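PDB 2EP5: malonyl CoA reductase (malonate semialdehyde-forming) from Sulfolobus tokodaii, which probably catalyses the NADP-dependent interconversion of malonyl-CoA and malonate semialdehyde. Local coordinates for residues 243-248 and 292-297; 310-315 and 321-326. All coordinates share one frame; numbering follows the deposited sequence.

Interaction 1 (243-248 and 292-297); sequences GHMGVI and DRPQPI
Within the dimerisation domain, the face of the mixed sheet that turns to a second subunit is partly lined by a proline-rich loop, and M245 on strand 244-251 reaches across to touch it. The methyl CE does the touching. It lies 3.4 Å from the backbone O of P294 and 3.8 Å from CD of P296, whose ring the methionine crosses at about a right angle; CG of P294 is more distant at 4.4 Å. With CG anti to the backbone N (chi1 178°), the chain runs out toward the loop, and the bend at chi3 (-61°) sets CE beside these groups. No hydrogen bond joins the segments. Within the loop, the peptide before P294 is cis, and Q295 at the helix N-cap donates from NE2 to O of D292 (2.9 Å), its amide nearly coplanar with that acceptor, while its OE1 bonds N196 of the second subunit. H244, the predicted proton acceptor, turns its side chain away, onto C151 of helix 151-160. P294 packs on V323 and L325 of the adjacent strand 319-326, I197 of the second subunit packs on M245 and Q295, and helix 296-299 begins at P296.

Interaction 2 (310-315 and 321-326); sequences VGRIRH and RLVVLG
R321 and R314 face each other as a hydrogen-bonded pair: R321 N donates to R314 O at 2.7 Å, nearly along the C=O axis. The return bond, from R314 N to R321 O, measures 2.8 Å. G311 and V323 form the other such pair, with G311 N 2.7 Å from V323 O and V323 N donating back to G311 O.

The R321 side chain adds a longer bond, its NH2 donating to the backbone O of R312 at 3.2 Å with an N-H...O angle of 142°, tilted from both the carbonyl and guanidinium planes; NE adds a weak second bond to the same oxygen. Two bends, at chi2 and chi3, curl the arginine back to this carbonyl. The guanidinium planes stand 68° apart, with R321 NH2 over one face of the R312 group, 3.2 Å from R312 NH1. The repulsion of these like charges is probably eased by E291 and by E205 of the second subunit, both salt-bridged to R312. R321 NH1 bonds T234 OG1 of that subunit. Shortening R321 to an alanine removes its donors, and R312 O would probably lose these side-chain bonds and T234 of the second subunit a hydrogen-bond partner.

CG of R312 lies alongside CG2 of V323 at 4.0 Å. On the other face, V310 CG2 meets V324 CG2 at 3.9 Å, and I313 CG1 lies beside L322 CB at 4.1 Å, with helix 258-266 packed against I313.

The register slips by one residue between G311 and R314, which marks a beta bulge. Axes at 170° make the strands antiparallel, and the short connection between the neighbouring strands 308-316 and 319-326 makes them a beta hairpin, in the mixed sheet of the dimerisation domain.

Interactions 1 and 2 have centres about 8 Å apart and meet through neighbouring strands of one mixed sheet. Two probable backbone hydrogen bonds join them, G246 N to V324 O and I248 N to L322 O, each 2.9 Å. The loop of interaction 1 also borders the bulge of interaction 2, where R293 O lies 3.5 Å from R312 CG. Both contacts touch the second subunit, so M245, V323 and the R312-R321 pair all contribute to that interface. H244, the predicted proton acceptor, is carried on strand 244-251; V324 of interaction 2 lies about 8 Å from it and about 12 Å from C151, the predicted acyl-thioester nucleophile, between side chains.

Interaction 1 (243-248 and 292-297)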
ATOM      1  N   GLY A 243       0.096  13.874   6.338  1.00 21.50           N
ATOM      2  CA  GLY A 243      -0.174  13.872   7.763  1.00 21.57           C
ATOM      3  C   GLY A 243       0.980  13.348   8.589  1.00 23.15           C
ATOM      4  O   GLY A 243       1.453  12.227   8.367  1.00 23.80           O
ATOM      5  N   HIS A 244       1.447  14.177   9.521  1.00 21.59           N
ATOM      6  CA  HIS A 244       2.535  13.819  10.422  1.00 22.35           C
ATOM      7  C   HIS A 244       1.961  13.557  11.806  1.00 23.99           C
ATOM      8  O   HIS A 244       1.280  14.408  12.386  1.00 23.79           O
ATOM      9  CB  HIS A 244       3.558  14.950  10.532  1.00 21.51           C
ATOM     10  CG  HIS A 244       4.463  15.066   9.347  1.00 20.36           C
ATOM     11  ND1 HIS A 244       4.461  14.148   8.318  1.00 18.26           N
ATOM     12  CD2 HIS A 244       5.408  15.983   9.035  1.00 16.71           C
ATOM     13  CE1 HIS A 244       5.368  14.495   7.423  1.00 18.78           C
ATOM     14  NE2 HIS A 244       5.957  15.605   7.834  1.00 19.01           N
ATOM     15  N   MET A 245       2.234  12.371  12.330  1.00 23.46           N
ATOM     16  CA  MET A 245       1.755  12.015  13.647  1.00 24.11           C
ATOM     17  C   MET A 245       2.919  12.116  14.628  1.00 24.21           C
ATOM     18  O   MET A 245       4.081  11.913  14.259  1.00 24.56           O
ATOM     19  CB  MET A 245       1.185  10.595  13.630  1.00 25.41           C
ATOM     20  CG  MET A 245       0.708  10.109  14.992  1.00 32.54           C
ATOM     21  SD  MET A 245      -0.434   8.714  14.867  1.00 38.08           S
ATOM     22  CE  MET A 245      -1.761   9.471  13.937  1.00 34.30           C
ATOM     23  N   GLY A 246       2.607  12.444  15.876  1.00 23.06           N
ATOM     24  CA  GLY A 246       3.641  12.554  16.882  1.00 20.75           C
ATOM     25  C   GLY A 246       3.178  12.044  18.232  1.00 21.59           C
ATOM     26  O   GLY A 246       2.108  12.427  18.717  1.00 21.74           O
ATOM     27  N   VAL A 247       3.967  11.152  18.824  1.00 19.35           N
ATOM     28  CA  VAL A 247       3.658  10.627  20.144  1.00 19.22           C
ATOM     29  C   VAL A 247       4.552  11.414  21.086  1.00 19.09           C
ATOM     30  O   VAL A 247       5.781  11.283  21.054  1.00 16.89           O
ATOM     31  CB  VAL A 247       3.996   9.132  20.277  1.00 20.45           C
ATOM     32  CG1 VAL A 247       3.671   8.651  21.688  1.00 18.67           C
ATOM     33  CG2 VAL A 247       3.212   8.340  19.259  1.00 22.83           C
ATOM     34  N   ILE A 248       3.927  12.244  21.913  1.00 19.20           N
ATOM     35  CA  ILE A 248       4.650  13.081  22.846  1.00 18.79           C
ATOM     36  C   ILE A 248       4.545  12.568  24.277  1.00 19.76           C
ATOM     37  O   ILE A 248       3.450  12.307  24.780  1.00 18.62           O
ATOM     38  CB  ILE A 248       4.128  14.543  22.758  1.00 19.77           C
ATOM     39  CG1 ILE A 248       4.295  15.052  21.316  1.00 19.88           C
ATOM     40  CG2 ILE A 248       4.882  15.452  23.748  1.00 17.54           C
ATOM     41  CD1 ILE A 248       3.721  16.439  21.066  1.00 18.60           C
ATOM     42  N   ASP A 292      -9.165   5.609  19.649  1.00 25.97           N
ATOM     43  CA  ASP A 292      -8.469   5.256  18.409  1.00 25.07           C
ATOM     44  C   ASP A 292      -8.268   6.444  17.472  1.00 23.37           C
ATOM     45  O   ASP A 292      -8.210   6.282  16.250  1.00 21.25           O
ATOM     46  CB  ASP A 292      -9.222   4.142  17.679  1.00 25.58           C
ATOM     47  CG  ASP A 292     -10.554   4.600  17.139  1.00 26.09           C
ATOM     48  OD1 ASP A 292     -11.072   5.630  17.630  1.00 23.37           O
ATOM     49  OD2 ASP A 292     -11.086   3.922  16.233  1.00 26.40           O
ATOM     50  N   ARG A 293      -8.158   7.633  18.058  1.00 21.64           N
ATOM     51  CA  ARG A 293      -7.954   8.858  17.300  1.00 22.21           C
ATOM     52  C   ARG A 293      -6.770   9.620  17.903  1.00 23.11           C
ATOM     53  O   ARG A 293      -6.457   9.452  19.087  1.00 22.80           O
ATOM     54  CB  ARG A 293      -9.224   9.710  17.346  1.00 21.28           C
ATOM     55  CG  ARG A 293     -10.443   9.008  16.769  1.00 20.64           C
ATOM     56  CD  ARG A 293     -10.429   8.955  15.241  1.00 21.54           C
ATOM     57  NE  ARG A 293     -10.766  10.250  14.653  1.00 22.39           N
ATOM     58  CZ  ARG A 293     -11.945  10.852  14.803  1.00 22.46           C
ATOM     59  NH1 ARG A 293     -12.899  10.271  15.516  1.00 19.22           N
ATOM     60  NH2 ARG A 293     -12.169  12.040  14.251  1.00 20.35           N
ATOM     61  N   PRO A 294      -6.103  10.479  17.105  1.00 22.47           N
ATOM     62  CA  PRO A 294      -6.382  10.784  15.696  1.00 20.98           C
ATOM     63  C   PRO A 294      -5.846   9.766  14.695  1.00 21.20           C
ATOM     64  O   PRO A 294      -4.967   8.963  15.007  1.00 20.51           O
ATOM     65  CB  PRO A 294      -5.715  12.132  15.511  1.00 20.27           C
ATOM     66  CG  PRO A 294      -4.443  11.937  16.318  1.00 23.16           C
ATOM     67  CD  PRO A 294      -4.951  11.268  17.587  1.00 20.53           C
ATOM     68  N   GLN A 295      -6.392   9.821  13.485  1.00 20.58           N
ATOM     69  CA  GLN A 295      -5.986   8.954  12.389  1.00 19.98           C
ATOM     70  C   GLN A 295      -5.877   9.806  11.130  1.00 20.08           C
ATOM     71  O   GLN A 295      -6.765  10.598  10.828  1.00 18.64           O
ATOM     72  CB  GLN A 295      -7.022   7.853  12.137  1.00 20.37           C
ATOM     73  CG  GLN A 295      -7.042   6.714  13.132  1.00 17.67           C
ATOM     74  CD  GLN A 295      -8.056   5.659  12.739  1.00 17.88           C
ATOM     75  OE1 GLN A 295      -8.058   5.193  11.605  1.00 17.59           O
ATOM     76  NE2 GLN A 295      -8.926   5.281  13.674  1.00 16.28           N
ATOM     77  N   PRO A 296      -4.778   9.656  10.384  1.00 20.77           N
ATOM     78  CA  PRO A 296      -4.562  10.412   9.152  1.00 22.13           C
ATOM     79  C   PRO A 296      -5.778  10.503   8.221  1.00 24.88           C
ATOM     80  O   PRO A 296      -6.216  11.603   7.881  1.00 24.67           O
ATOM     81  CB  PRO A 296      -3.404   9.666   8.508  1.00 20.56           C
ATOM     82  CG  PRO A 296      -2.577   9.316   9.697  1.00 19.88           C
ATOM     83  CD  PRO A 296      -3.606   8.817  10.692  1.00 20.06           C
ATOM     84  N   ILE A 297      -6.334   9.357   7.821  1.00 26.38           N
ATOM     85  CA  ILE A 297      -7.465   9.360   6.893  1.00 28.01           C
ATOM     86  C   ILE A 297      -8.752  10.002   7.403  1.00 27.70           C
ATOM     87  O   ILE A 297      -9.642  10.309   6.613  1.00 29.87           O
ATOM     88  CB  ILE A 297      -7.798   7.931   6.373  1.00 27.47           C
ATOM     89  CG1 ILE A 297      -8.287   7.038   7.512  1.00 28.47           C
ATOM     90  CG2 ILE A 297      -6.574   7.329   5.720  1.00 29.10           C
ATOM     91  CD1 ILE A 297      -8.707   5.645   7.053  1.00 27.47           C
TER

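Interaction 2 (310-315 and 321-326)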
ATOM      1  N   VAL A 310      -5.503  16.200  18.607  1.00 19.49           N
ATOM      2  CA  VAL A 310      -4.849  15.536  19.727  1.00 20.03           C
ATOM      3  C   VAL A 310      -5.767  14.467  20.314  1.00 22.64           C
ATOM      4  O   VAL A 310      -6.985  14.649  20.389  1.00 24.85           O
ATOM      5  CB  VAL A 310      -4.501  16.542  20.855  1.00 20.31           C
ATOM      6  CG1 VAL A 310      -3.907  15.813  22.032  1.00 21.44           C
ATOM      7  CG2 VAL A 310      -3.522  17.599  20.349  1.00 19.86           C
ATOM      8  N   GLY A 311      -5.171  13.351  20.724  1.00 23.12           N
ATOM      9  CA  GLY A 311      -5.931  12.265  21.311  1.00 20.72           C
ATOM     10  C   GLY A 311      -5.084  11.460  22.283  1.00 22.02           C
ATOM     11  O   GLY A 311      -3.900  11.743  22.478  1.00 20.75           O
ATOM     12  N   ARG A 312      -5.703  10.462  22.906  1.00 22.17           N
ATOM     13  CA  ARG A 312      -5.026   9.582  23.848  1.00 21.85           C
ATOM     14  C   ARG A 312      -4.285  10.367  24.937  1.00 22.98           C
ATOM     15  O   ARG A 312      -3.211   9.964  25.376  1.00 22.82           O
ATOM     16  CB  ARG A 312      -4.047   8.689  23.088  1.00 22.45           C
ATOM     17  CG  ARG A 312      -4.599   8.174  21.764  1.00 25.13           C
ATOM     18  CD  ARG A 312      -5.162   6.773  21.875  1.00 27.87           C
ATOM     19  NE  ARG A 312      -4.103   5.774  21.889  1.00 28.71           N
ATOM     20  CZ  ARG A 312      -3.767   5.040  22.943  1.00 29.53           C
ATOM     21  NH1 ARG A 312      -4.410   5.171  24.090  1.00 28.40           N
ATOM     22  NH2 ARG A 312      -2.760   4.186  22.847  1.00 31.98           N
ATOM     23  N   ILE A 313      -4.858  11.486  25.364  1.00 23.73           N
ATOM     24  CA  ILE A 313      -4.249  12.307  26.404  1.00 25.36           C
ATOM     25  C   ILE A 313      -4.318  11.494  27.693  1.00 26.93           C
ATOM     26  O   ILE A 313      -5.404  11.191  28.190  1.00 26.89           O
ATOM     27  CB  ILE A 313      -5.008  13.644  26.556  1.00 25.79           C
ATOM     28  CG1 ILE A 313      -4.840  14.475  25.279  1.00 25.18           C
ATOM     29  CG2 ILE A 313      -4.495  14.410  27.761  1.00 26.06           C
ATOM     30  CD1 ILE A 313      -5.639  15.763  25.272  1.00 24.97           C
ATOM     31  N   ARG A 314      -3.158  11.137  28.234  1.00 27.83           N
ATOM     32  CA  ARG A 314      -3.130  10.309  29.429  1.00 28.53           C
ATOM     33  C   ARG A 314      -2.001  10.626  30.412  1.00 28.98           C
ATOM     34  O   ARG A 314      -0.888  10.998  30.022  1.00 25.55           O
ATOM     35  CB  ARG A 314      -3.050   8.842  28.990  1.00 30.42           C
ATOM     36  CG  ARG A 314      -3.057   7.805  30.108  1.00 30.44           C
ATOM     37  CD  ARG A 314      -2.818   6.425  29.508  1.00 31.28           C
ATOM     38  NE  ARG A 314      -2.757   5.354  30.502  1.00 34.31           N
ATOM     39  CZ  ARG A 314      -3.808   4.861  31.149  1.00 36.01           C
ATOM     40  NH1 ARG A 314      -5.025   5.335  30.914  1.00 36.79           N
ATOM     41  NH2 ARG A 314      -3.643   3.881  32.028  1.00 37.50           N
ATOM     42  N   HIS A 315      -2.306  10.464  31.697  1.00 29.52           N
ATOM     43  CA  HIS A 315      -1.343  10.713  32.758  1.00 30.15           C
ATOM     44  C   HIS A 315      -1.037   9.446  33.550  1.00 30.87           C
ATOM     45  O   HIS A 315      -1.891   8.928  34.266  1.00 30.48           O
ATOM     46  CB  HIS A 315      -1.866  11.802  33.704  1.00 30.52           C
ATOM     47  CG  HIS A 315      -1.020  12.008  34.926  1.00 33.86           C
ATOM     48  ND1 HIS A 315       0.359  11.958  34.900  1.00 33.62           N
ATOM     49  CD2 HIS A 315      -1.358  12.298  36.205  1.00 34.22           C
ATOM     50  CE1 HIS A 315       0.831  12.208  36.107  1.00 33.78           C
ATOM     51  NE2 HIS A 315      -0.190  12.418  36.918  1.00 33.87           N
ATOM     52  N   ARG A 321       1.214  11.704  28.501  1.00 21.86           N
ATOM     53  CA  ARG A 321       1.319  11.309  27.104  1.00 21.65           C
ATOM     54  C   ARG A 321       0.167  11.830  26.259  1.00 20.21           C
ATOM     55  O   ARG A 321      -0.939  12.047  26.755  1.00 19.78           O
ATOM     56  CB  ARG A 321       1.372   9.787  26.952  1.00 23.27           C
ATOM     57  CG  ARG A 321       1.619   9.389  25.495  1.00 26.66           C
ATOM     58  CD  ARG A 321       0.963   8.084  25.126  1.00 27.75           C
ATOM     59  NE  ARG A 321      -0.455   8.053  25.479  1.00 26.82           N
ATOM     60  CZ  ARG A 321      -1.163   6.931  25.552  1.00 23.93           C
ATOM     61  NH1 ARG A 321      -0.580   5.771  25.288  1.00 21.55           N
ATOM     62  NH2 ARG A 321      -2.432   6.961  25.930  1.00 27.28           N
ATOM     63  N   LEU A 322       0.437  12.020  24.973  1.00 19.27           N
ATOM     64  CA  LEU A 322      -0.577  12.490  24.048  1.00 20.43           C
ATOM     65  C   LEU A 322      -0.131  12.258  22.612  1.00 20.92           C
ATOM     66  O   LEU A 322       1.068  12.201  22.328  1.00 20.27           O
ATOM     67  CB  LEU A 322      -0.884  13.974  24.293  1.00 21.10           C
ATOM     68  CG  LEU A 322       0.173  15.059  24.084  1.00 23.33           C
ATOM     69  CD1 LEU A 322       0.344  15.344  22.597  1.00 26.19           C
ATOM     70  CD2 LEU A 322      -0.270  16.324  24.787  1.00 23.88           C
ATOM     71  N   VAL A 323      -1.111  12.087  21.725  1.00 21.63           N
ATOM     72  CA  VAL A 323      -0.876  11.864  20.301  1.00 21.52           C
ATOM     73  C   VAL A 323      -1.474  13.035  19.525  1.00 21.87           C
ATOM     74  O   VAL A 323      -2.642  13.393  19.705  1.00 20.75           O
ATOM     75  CB  VAL A 323      -1.536  10.543  19.807  1.00 23.60           C
ATOM     76  CG1 VAL A 323      -1.324  10.382  18.308  1.00 19.36           C
ATOM     77  CG2 VAL A 323      -0.936   9.337  20.553  1.00 24.37           C
ATOM     78  N   VAL A 324      -0.663  13.635  18.664  1.00 21.30           N
ATOM     79  CA  VAL A 324      -1.107  14.768  17.870  1.00 18.56           C
ATOM     80  C   VAL A 324      -0.921  14.475  16.385  1.00 18.02           C
ATOM     81  O   VAL A 324       0.001  13.763  15.985  1.00 17.34           O
ATOM     82  CB  VAL A 324      -0.322  16.036  18.243  1.00 16.92           C
ATOM     83  CG1 VAL A 324       1.159  15.826  17.952  1.00 15.47           C
ATOM     84  CG2 VAL A 324      -0.865  17.235  17.478  1.00 16.49           C
ATOM     85  N   LEU A 325      -1.806  15.032  15.571  1.00 18.17           N
ATOM     86  CA  LEU A 325      -1.753  14.829  14.134  1.00 16.72           C
ATOM     87  C   LEU A 325      -2.006  16.160  13.448  1.00 16.43           C
ATOM     88  O   LEU A 325      -2.790  16.972  13.927  1.00 16.21           O
ATOM     89  CB  LEU A 325      -2.816  13.810  13.725  1.00 17.16           C
ATOM     90  CG  LEU A 325      -2.899  13.221  12.299  1.00 20.36           C
ATOM     91  CD1 LEU A 325      -4.052  13.840  11.544  1.00 20.50           C
ATOM     92  CD2 LEU A 325      -1.586  13.410  11.561  1.00 19.61           C
ATOM     93  N   GLY A 326      -1.318  16.382  12.335  1.00 17.28           N
ATOM     94  CA  GLY A 326      -1.494  17.610  11.586  1.00 19.70           C
ATOM     95  C   GLY A 326      -1.155  17.429  10.116  1.00 20.67           C
ATOM     96  O   GLY A 326      -0.413  16.519   9.747  1.00 21.51           O
TER